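Local coordinates for protein acetyl transferase (Salmonella typhimurium, PDB 1S7K) that probably transfers an acetyl group from acetyl-coenzyme A to the N-terminal amino group of ribosomal protein L7/L12, as a dimeric GNAT-family N-alpha-acetyltransferase, at residues Pro25-Leu30 against Asn79-Val84; Arg132-Cys137 against Met174-Ile179. All blocks are in the same frame, centred on the assembly; numbering follows the deposited sequence.

Interaction 1. Residues Pro25-Leu30 against Asn79-Val84; sequences PALHQL and NEMAGV
Met81, at the start of strand 80-91 in the central GNAT sheet, reaches across to Leu27 and Leu30 of helix 24-33, which lies against one face of that sheet. The segment axes approach to 9.4 Å with a signed crossing angle of -64°, and the contact rests on apolar atoms without a hydrogen bond across it. The Met81 chain runs out extended and then bends at its last torsion (chi3 64°), which places CE among the helix atoms, 3.5 Å from Leu27 CA. Met81 CE also comes within 3.2 Å of Leu30 CD2, a spacing too short to be taken at face value, so the exact closeness is doubtful. The thioether sulfur also faces the helix, with Met81 SD 3.9 Å from Leu27 CB. Met81 crosses Leu27 at about a right angle but slides past Leu30 in the opposite direction. Beyond Met81 the strand carries a classic beta bulge, in which Ala82 and Gly83 together stand opposite the single residue Ile75 of strand 71-77, both bonded to it through the backbone. Past the bulge, Val84 meets the helix again: its CG2 lies 3.7 Å from Leu27 CD1, the two side chains crossing nearly perpendicularly. Trp102 of strand 96-103 packs on both Leu27 and Val84.

Interaction 2. Residues Arg132-Cys137 against Met174-Ile179; sequences RFVIKC and MYARII
Arg132 stretches its side chain over the neighbouring strand, where Ala176 CB sits against one face of the guanidinium, 3.3 Å from NH2. CG stands anti to the backbone N (chi1 -178°) and the chain stays extended to NE; the turn at chi4 (73°) then places CZ, with the guanidinium over Ala176 CB and Met174 SD near its plane at the edge. At the base of the same side chain, Ile178 CD1 touches Arg132 CG at 3.5 Å. The charge is answered by a salt bridge from NH1 to Glu156, while NH2 makes a weak hydrogen bond to Lys160 O of the second subunit. Further along this face, Lys136 and Met174 run alongside one another in the same direction, with Lys136 CG 3.8 Å from Met174 CE.

Strands 132-138 and 168-178 are antiparallel neighbours in the GNAT sheet. Between these two segments the hydrogen-bonded pairs are Phe133-Arg177 and Ile135-Tyr175; Phe133 N to Arg177 O, at 2.8 Å, is almost straight (172° at the hydrogen).

On the other face, the Phe133 ring turns its edge to Ile179, crossing it at about a right angle with CE1 4.1 Å from Ile179 CB. Tyr175 OH hydrogen-bonds Asn145 of helix 142-150. At the Tyr175 ring edge, Cys137, seen covalently linked to CoA in another structure of this protein though not here, sets SG 3.9 Å from Tyr175 CE2, a sulfur-aromatic contact.

Overall arrangement
Interactions 1 and 2 reach the same mixed sheet on opposite sides of the chain's centre; their centres are 26 Å apart and their nearest atoms about 11 Å, so they do not touch. Strand 96-103 lies between strands 80-91 and 132-138 and joins the two regions. Both come close to residues seen to bind CoA, though CoA itself is absent from this model: in interaction 1 Gly83 lies about 4 Å from the side chain of Leu103, whereas interaction 2 itself contains Cys137, whose side chain is about 5 Å from that of Asn141. The second subunit touches interaction 2 but not interaction 1.

Interaction 1. Residues Pro25-Leu30 against Asn79-Val84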
loop_
_atom_site.group_PDB
_atom_site.type_symbol
_atom_site.label_atom_id
_atom_site.label_comp_id
_atom_site.label_asym_id
_atom_site.label_seq_id
_atom_site.Cartn_x
_atom_site.Cartn_y
_atom_site.Cartn_z
ATOM N N PRO A 25 5.886 23.606 17.060
ATOM C CA PRO A 25 5.292 24.139 18.295
ATOM C C PRO A 25 3.790 24.224 18.308
ATOM O O PRO A 25 3.125 23.828 19.261
ATOM C CB PRO A 25 5.930 25.521 18.430
ATOM C CG PRO A 25 7.281 25.362 17.739
ATOM C CD PRO A 25 6.938 24.500 16.526
ATOM N N ALA A 26 3.240 24.786 17.244
ATOM C CA ALA A 26 1.793 24.973 17.141
ATOM C C ALA A 26 0.978 23.693 16.851
ATOM O O ALA A 26 -0.125 23.455 17.378
ATOM C CB ALA A 26 1.543 25.999 16.063
ATOM N N LEU A 27 1.513 22.875 15.964
ATOM C CA LEU A 27 0.795 21.641 15.639
ATOM C C LEU A 27 0.723 20.754 16.870
ATOM O O LEU A 27 -0.330 20.177 17.165
ATOM C CB LEU A 27 1.519 20.907 14.528
ATOM C CG LEU A 27 0.992 19.523 14.140
ATOM C CD1 LEU A 27 -0.450 19.533 13.548
ATOM C CD2 LEU A 27 2.016 19.008 13.152
ATOM N N HIS A 28 1.845 20.679 17.594
ATOM C CA HIS A 28 1.911 19.849 18.795
ATOM C C HIS A 28 0.787 20.280 19.693
ATOM O O HIS A 28 0.142 19.462 20.303
ATOM C CB HIS A 28 3.246 20.010 19.542
ATOM C CG HIS A 28 3.437 19.026 20.670
ATOM N ND1 HIS A 28 3.090 17.691 20.560
ATOM C CD2 HIS A 28 3.991 19.169 21.902
ATOM C CE1 HIS A 28 3.425 17.059 21.674
ATOM N NE2 HIS A 28 3.976 17.931 22.506
ATOM N N GLN A 29 0.562 21.588 19.774
ATOM C CA GLN A 29 -0.513 22.104 20.610
ATOM C C GLN A 29 -1.864 21.544 20.172
ATOM O O GLN A 29 -2.688 21.176 21.001
ATOM C CB GLN A 29 -0.552 23.625 20.518
ATOM C CG GLN A 29 0.495 24.330 21.356
ATOM C CD GLN A 29 0.108 24.328 22.827
ATOM O OE1 GLN A 29 0.513 23.437 23.581
ATOM N NE2 GLN A 29 -0.722 25.311 23.230
ATOM N N LEU A 30 -2.100 21.520 18.858
ATOM C CA LEU A 30 -3.355 21.009 18.311
ATOM C C LEU A 30 -3.406 19.486 18.476
ATOM O O LEU A 30 -4.462 18.932 18.806
ATOM C CB LEU A 30 -3.463 21.390 16.822
ATOM C CG LEU A 30 -4.850 21.789 16.289
ATOM C CD1 LEU A 30 -5.442 22.863 17.188
ATOM C CD2 LEU A 30 -4.738 22.291 14.857
ATOM N N ASN A 79 -5.335 32.339 8.494
ATOM C CA ASN A 79 -4.030 32.319 9.181
ATOM C C ASN A 79 -3.881 31.531 10.486
ATOM O O ASN A 79 -2.830 31.576 11.122
ATOM C CB ASN A 79 -3.528 33.759 9.404
ATOM C CG ASN A 79 -3.162 34.431 8.104
ATOM O OD1 ASN A 79 -2.445 33.852 7.307
ATOM N ND2 ASN A 79 -3.682 35.648 7.873
ATOM N N GLU A 80 -4.902 30.784 10.860
ATOM C CA GLU A 80 -4.869 29.969 12.067
ATOM C C GLU A 80 -4.656 28.517 11.640
ATOM O O GLU A 80 -5.273 28.065 10.696
ATOM C CB GLU A 80 -6.202 30.068 12.781
ATOM C CG GLU A 80 -6.127 29.581 14.185
ATOM C CD GLU A 80 -7.448 29.612 14.877
ATOM O OE1 GLU A 80 -8.328 30.440 14.515
ATOM O OE2 GLU A 80 -7.601 28.803 15.816
ATOM N N MET A 81 -3.797 27.782 12.325
ATOM C CA MET A 81 -3.621 26.384 11.901
ATOM C C MET A 81 -4.912 25.596 12.201
ATOM O O MET A 81 -5.465 25.662 13.304
ATOM C CB MET A 81 -2.401 25.808 12.619
ATOM C CG MET A 81 -1.680 24.692 11.871
ATOM S SD MET A 81 -0.590 23.823 13.073
ATOM C CE MET A 81 -1.787 23.298 13.975
ATOM N N ALA A 82 -5.436 24.845 11.226
ATOM C CA ALA A 82 -6.689 24.134 11.447
ATOM C C ALA A 82 -6.643 22.618 11.321
ATOM O O ALA A 82 -7.578 21.956 11.721
ATOM C CB ALA A 82 -7.789 24.668 10.494
ATOM N N GLY A 83 -5.590 22.088 10.714
ATOM C CA GLY A 83 -5.488 20.634 10.619
ATOM C C GLY A 83 -4.374 20.233 9.701
ATOM O O GLY A 83 -3.559 21.055 9.343
ATOM N N VAL A 84 -4.329 18.953 9.328
ATOM C CA VAL A 84 -3.274 18.418 8.475
ATOM C C VAL A 84 -3.882 17.719 7.233
ATOM O O VAL A 84 -4.912 17.094 7.349
ATOM C CB VAL A 84 -2.453 17.335 9.209
ATOM C CG1 VAL A 84 -1.552 16.635 8.206
ATOM C CG2 VAL A 84 -1.550 17.978 10.334
#

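Interaction 2. Residues Arg132-Cys137 against Met174-Ile179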
loop_
_atom_site.group_PDB
_atom_site.type_symbol
_atom_site.label_atom_id
_atom_site.label_comp_id
_atom_site.label_asym_id
_atom_site.label_seq_id
_atom_site.Cartn_x
_atom_site.Cartn_y
_atom_site.Cartn_z
ATOM N N ARG A 132 -3.037 9.749 -9.793
ATOM C CA ARG A 132 -4.011 8.856 -9.169
ATOM C C ARG A 132 -4.048 9.189 -7.657
ATOM O O ARG A 132 -3.050 9.034 -6.931
ATOM C CB ARG A 132 -3.611 7.372 -9.385
ATOM C CG ARG A 132 -4.690 6.354 -8.758
ATOM C CD ARG A 132 -4.249 4.851 -9.003
ATOM N NE ARG A 132 -4.813 3.994 -7.973
ATOM C CZ ARG A 132 -6.100 3.645 -7.900
ATOM N NH1 ARG A 132 -6.531 2.928 -6.869
ATOM N NH2 ARG A 132 -6.938 3.904 -8.904
ATOM N N PHE A 133 -5.194 9.680 -7.190
ATOM C CA PHE A 133 -5.298 10.074 -5.797
ATOM C C PHE A 133 -6.200 9.098 -5.124
ATOM O O PHE A 133 -7.312 8.863 -5.611
ATOM C CB PHE A 133 -5.886 11.497 -5.691
ATOM C CG PHE A 133 -5.069 12.523 -6.405
ATOM C CD1 PHE A 133 -5.318 12.806 -7.746
ATOM C CD2 PHE A 133 -4.000 13.139 -5.761
ATOM C CE1 PHE A 133 -4.516 13.686 -8.435
ATOM C CE2 PHE A 133 -3.177 14.041 -6.463
ATOM C CZ PHE A 133 -3.451 14.311 -7.816
ATOM N N VAL A 134 -5.735 8.511 -4.035
ATOM C CA VAL A 134 -6.508 7.467 -3.386
ATOM C C VAL A 134 -6.894 7.730 -1.980
ATOM O O VAL A 134 -6.096 8.275 -1.250
ATOM C CB VAL A 134 -5.683 6.152 -3.384
ATOM C CG1 VAL A 134 -6.479 4.991 -2.748
ATOM C CG2 VAL A 134 -5.322 5.810 -4.893
ATOM N N ILE A 135 -8.152 7.421 -1.623
ATOM C CA ILE A 135 -8.601 7.552 -0.210
ATOM C C ILE A 135 -9.016 6.182 0.266
ATOM O O ILE A 135 -9.962 5.582 -0.312
ATOM C CB ILE A 135 -9.836 8.471 -0.041
ATOM C CG1 ILE A 135 -9.390 9.924 -0.227
ATOM C CG2 ILE A 135 -10.491 8.236 1.403
ATOM C CD1 ILE A 135 -10.513 11.000 -0.399
ATOM N N LYS A 136 -8.323 5.662 1.284
ATOM C CA LYS A 136 -8.732 4.385 1.883
ATOM C C LYS A 136 -9.287 4.815 3.226
ATOM O O LYS A 136 -8.590 5.575 3.957
ATOM C CB LYS A 136 -7.508 3.472 2.104
ATOM C CG LYS A 136 -6.913 2.894 0.843
ATOM C CD LYS A 136 -5.506 2.330 1.080
ATOM C CE LYS A 136 -5.538 1.085 1.861
ATOM N NZ LYS A 136 -4.106 0.726 2.234
ATOM N N CYS A 137 -10.541 4.452 3.509
ATOM C CA CYS A 137 -11.061 4.797 4.847
ATOM C C CYS A 137 -12.035 3.720 5.307
ATOM O O CYS A 137 -12.699 3.054 4.468
ATOM C CB CYS A 137 -11.751 6.134 4.772
ATOM S SG CYS A 137 -13.218 6.212 3.644
ATOM N N MET A 174 -12.027 1.655 -0.682
ATOM C CA MET A 174 -10.947 2.231 -1.429
ATOM C C MET A 174 -11.598 3.065 -2.510
ATOM O O MET A 174 -12.351 2.548 -3.346
ATOM C CB MET A 174 -10.033 1.159 -2.055
ATOM C CG MET A 174 -9.005 1.909 -2.984
ATOM S SD MET A 174 -7.720 0.839 -3.657
ATOM C CE MET A 174 -6.777 0.592 -2.153
ATOM N N TYR A 175 -11.258 4.360 -2.511
ATOM C CA TYR A 175 -11.780 5.364 -3.459
ATOM C C TYR A 175 -10.644 5.939 -4.286
ATOM O O TYR A 175 -9.516 6.076 -3.793
ATOM C CB TYR A 175 -12.374 6.554 -2.702
ATOM C CG TYR A 175 -13.669 6.304 -1.965
ATOM C CD1 TYR A 175 -14.904 6.444 -2.612
ATOM C CD2 TYR A 175 -13.660 6.006 -0.599
ATOM C CE1 TYR A 175 -16.132 6.305 -1.849
ATOM C CE2 TYR A 175 -14.831 5.862 0.131
ATOM C CZ TYR A 175 -16.079 6.025 -0.503
ATOM O OH TYR A 175 -17.269 5.957 0.276
ATOM N N ALA A 176 -10.911 6.277 -5.528
ATOM C CA ALA A 176 -9.838 6.893 -6.311
ATOM C C ALA A 176 -10.358 7.950 -7.251
ATOM O O ALA A 176 -11.519 7.918 -7.681
ATOM C CB ALA A 176 -8.984 5.814 -7.136
ATOM N N ARG A 177 -9.502 8.923 -7.526
ATOM C CA ARG A 177 -9.786 9.940 -8.529
ATOM C C ARG A 177 -8.541 10.080 -9.372
ATOM O O ARG A 177 -7.435 10.194 -8.803
ATOM C CB ARG A 177 -10.054 11.305 -7.872
ATOM C CG ARG A 177 -10.678 12.255 -8.917
ATOM C CD ARG A 177 -11.487 13.392 -8.251
ATOM N NE ARG A 177 -11.581 14.493 -9.189
ATOM C CZ ARG A 177 -11.805 15.759 -8.859
ATOM N NH1 ARG A 177 -11.996 16.109 -7.590
ATOM N NH2 ARG A 177 -11.727 16.695 -9.814
ATOM N N ILE A 178 -8.704 10.056 -10.705
ATOM C CA ILE A 178 -7.581 10.238 -11.622
ATOM C C ILE A 178 -7.734 11.665 -12.228
ATOM O O ILE A 178 -8.851 12.067 -12.639
ATOM C CB ILE A 178 -7.617 9.233 -12.797
ATOM C CG1 ILE A 178 -7.646 7.771 -12.282
ATOM C CG2 ILE A 178 -6.424 9.509 -13.781
ATOM C CD1 ILE A 178 -6.395 7.271 -11.703
ATOM N N ILE A 179 -6.642 12.422 -12.254
ATOM C CA ILE A 179 -6.632 13.767 -12.867
ATOM C C ILE A 179 -5.309 13.840 -13.701
ATOM O O ILE A 179 -4.200 14.011 -13.168
ATOM C CB ILE A 179 -6.657 14.901 -11.759
ATOM C CG1 ILE A 179 -7.903 14.760 -10.891
ATOM C CG2 ILE A 179 -6.720 16.221 -12.432
ATOM C CD1 ILE A 179 -8.024 15.832 -9.728
#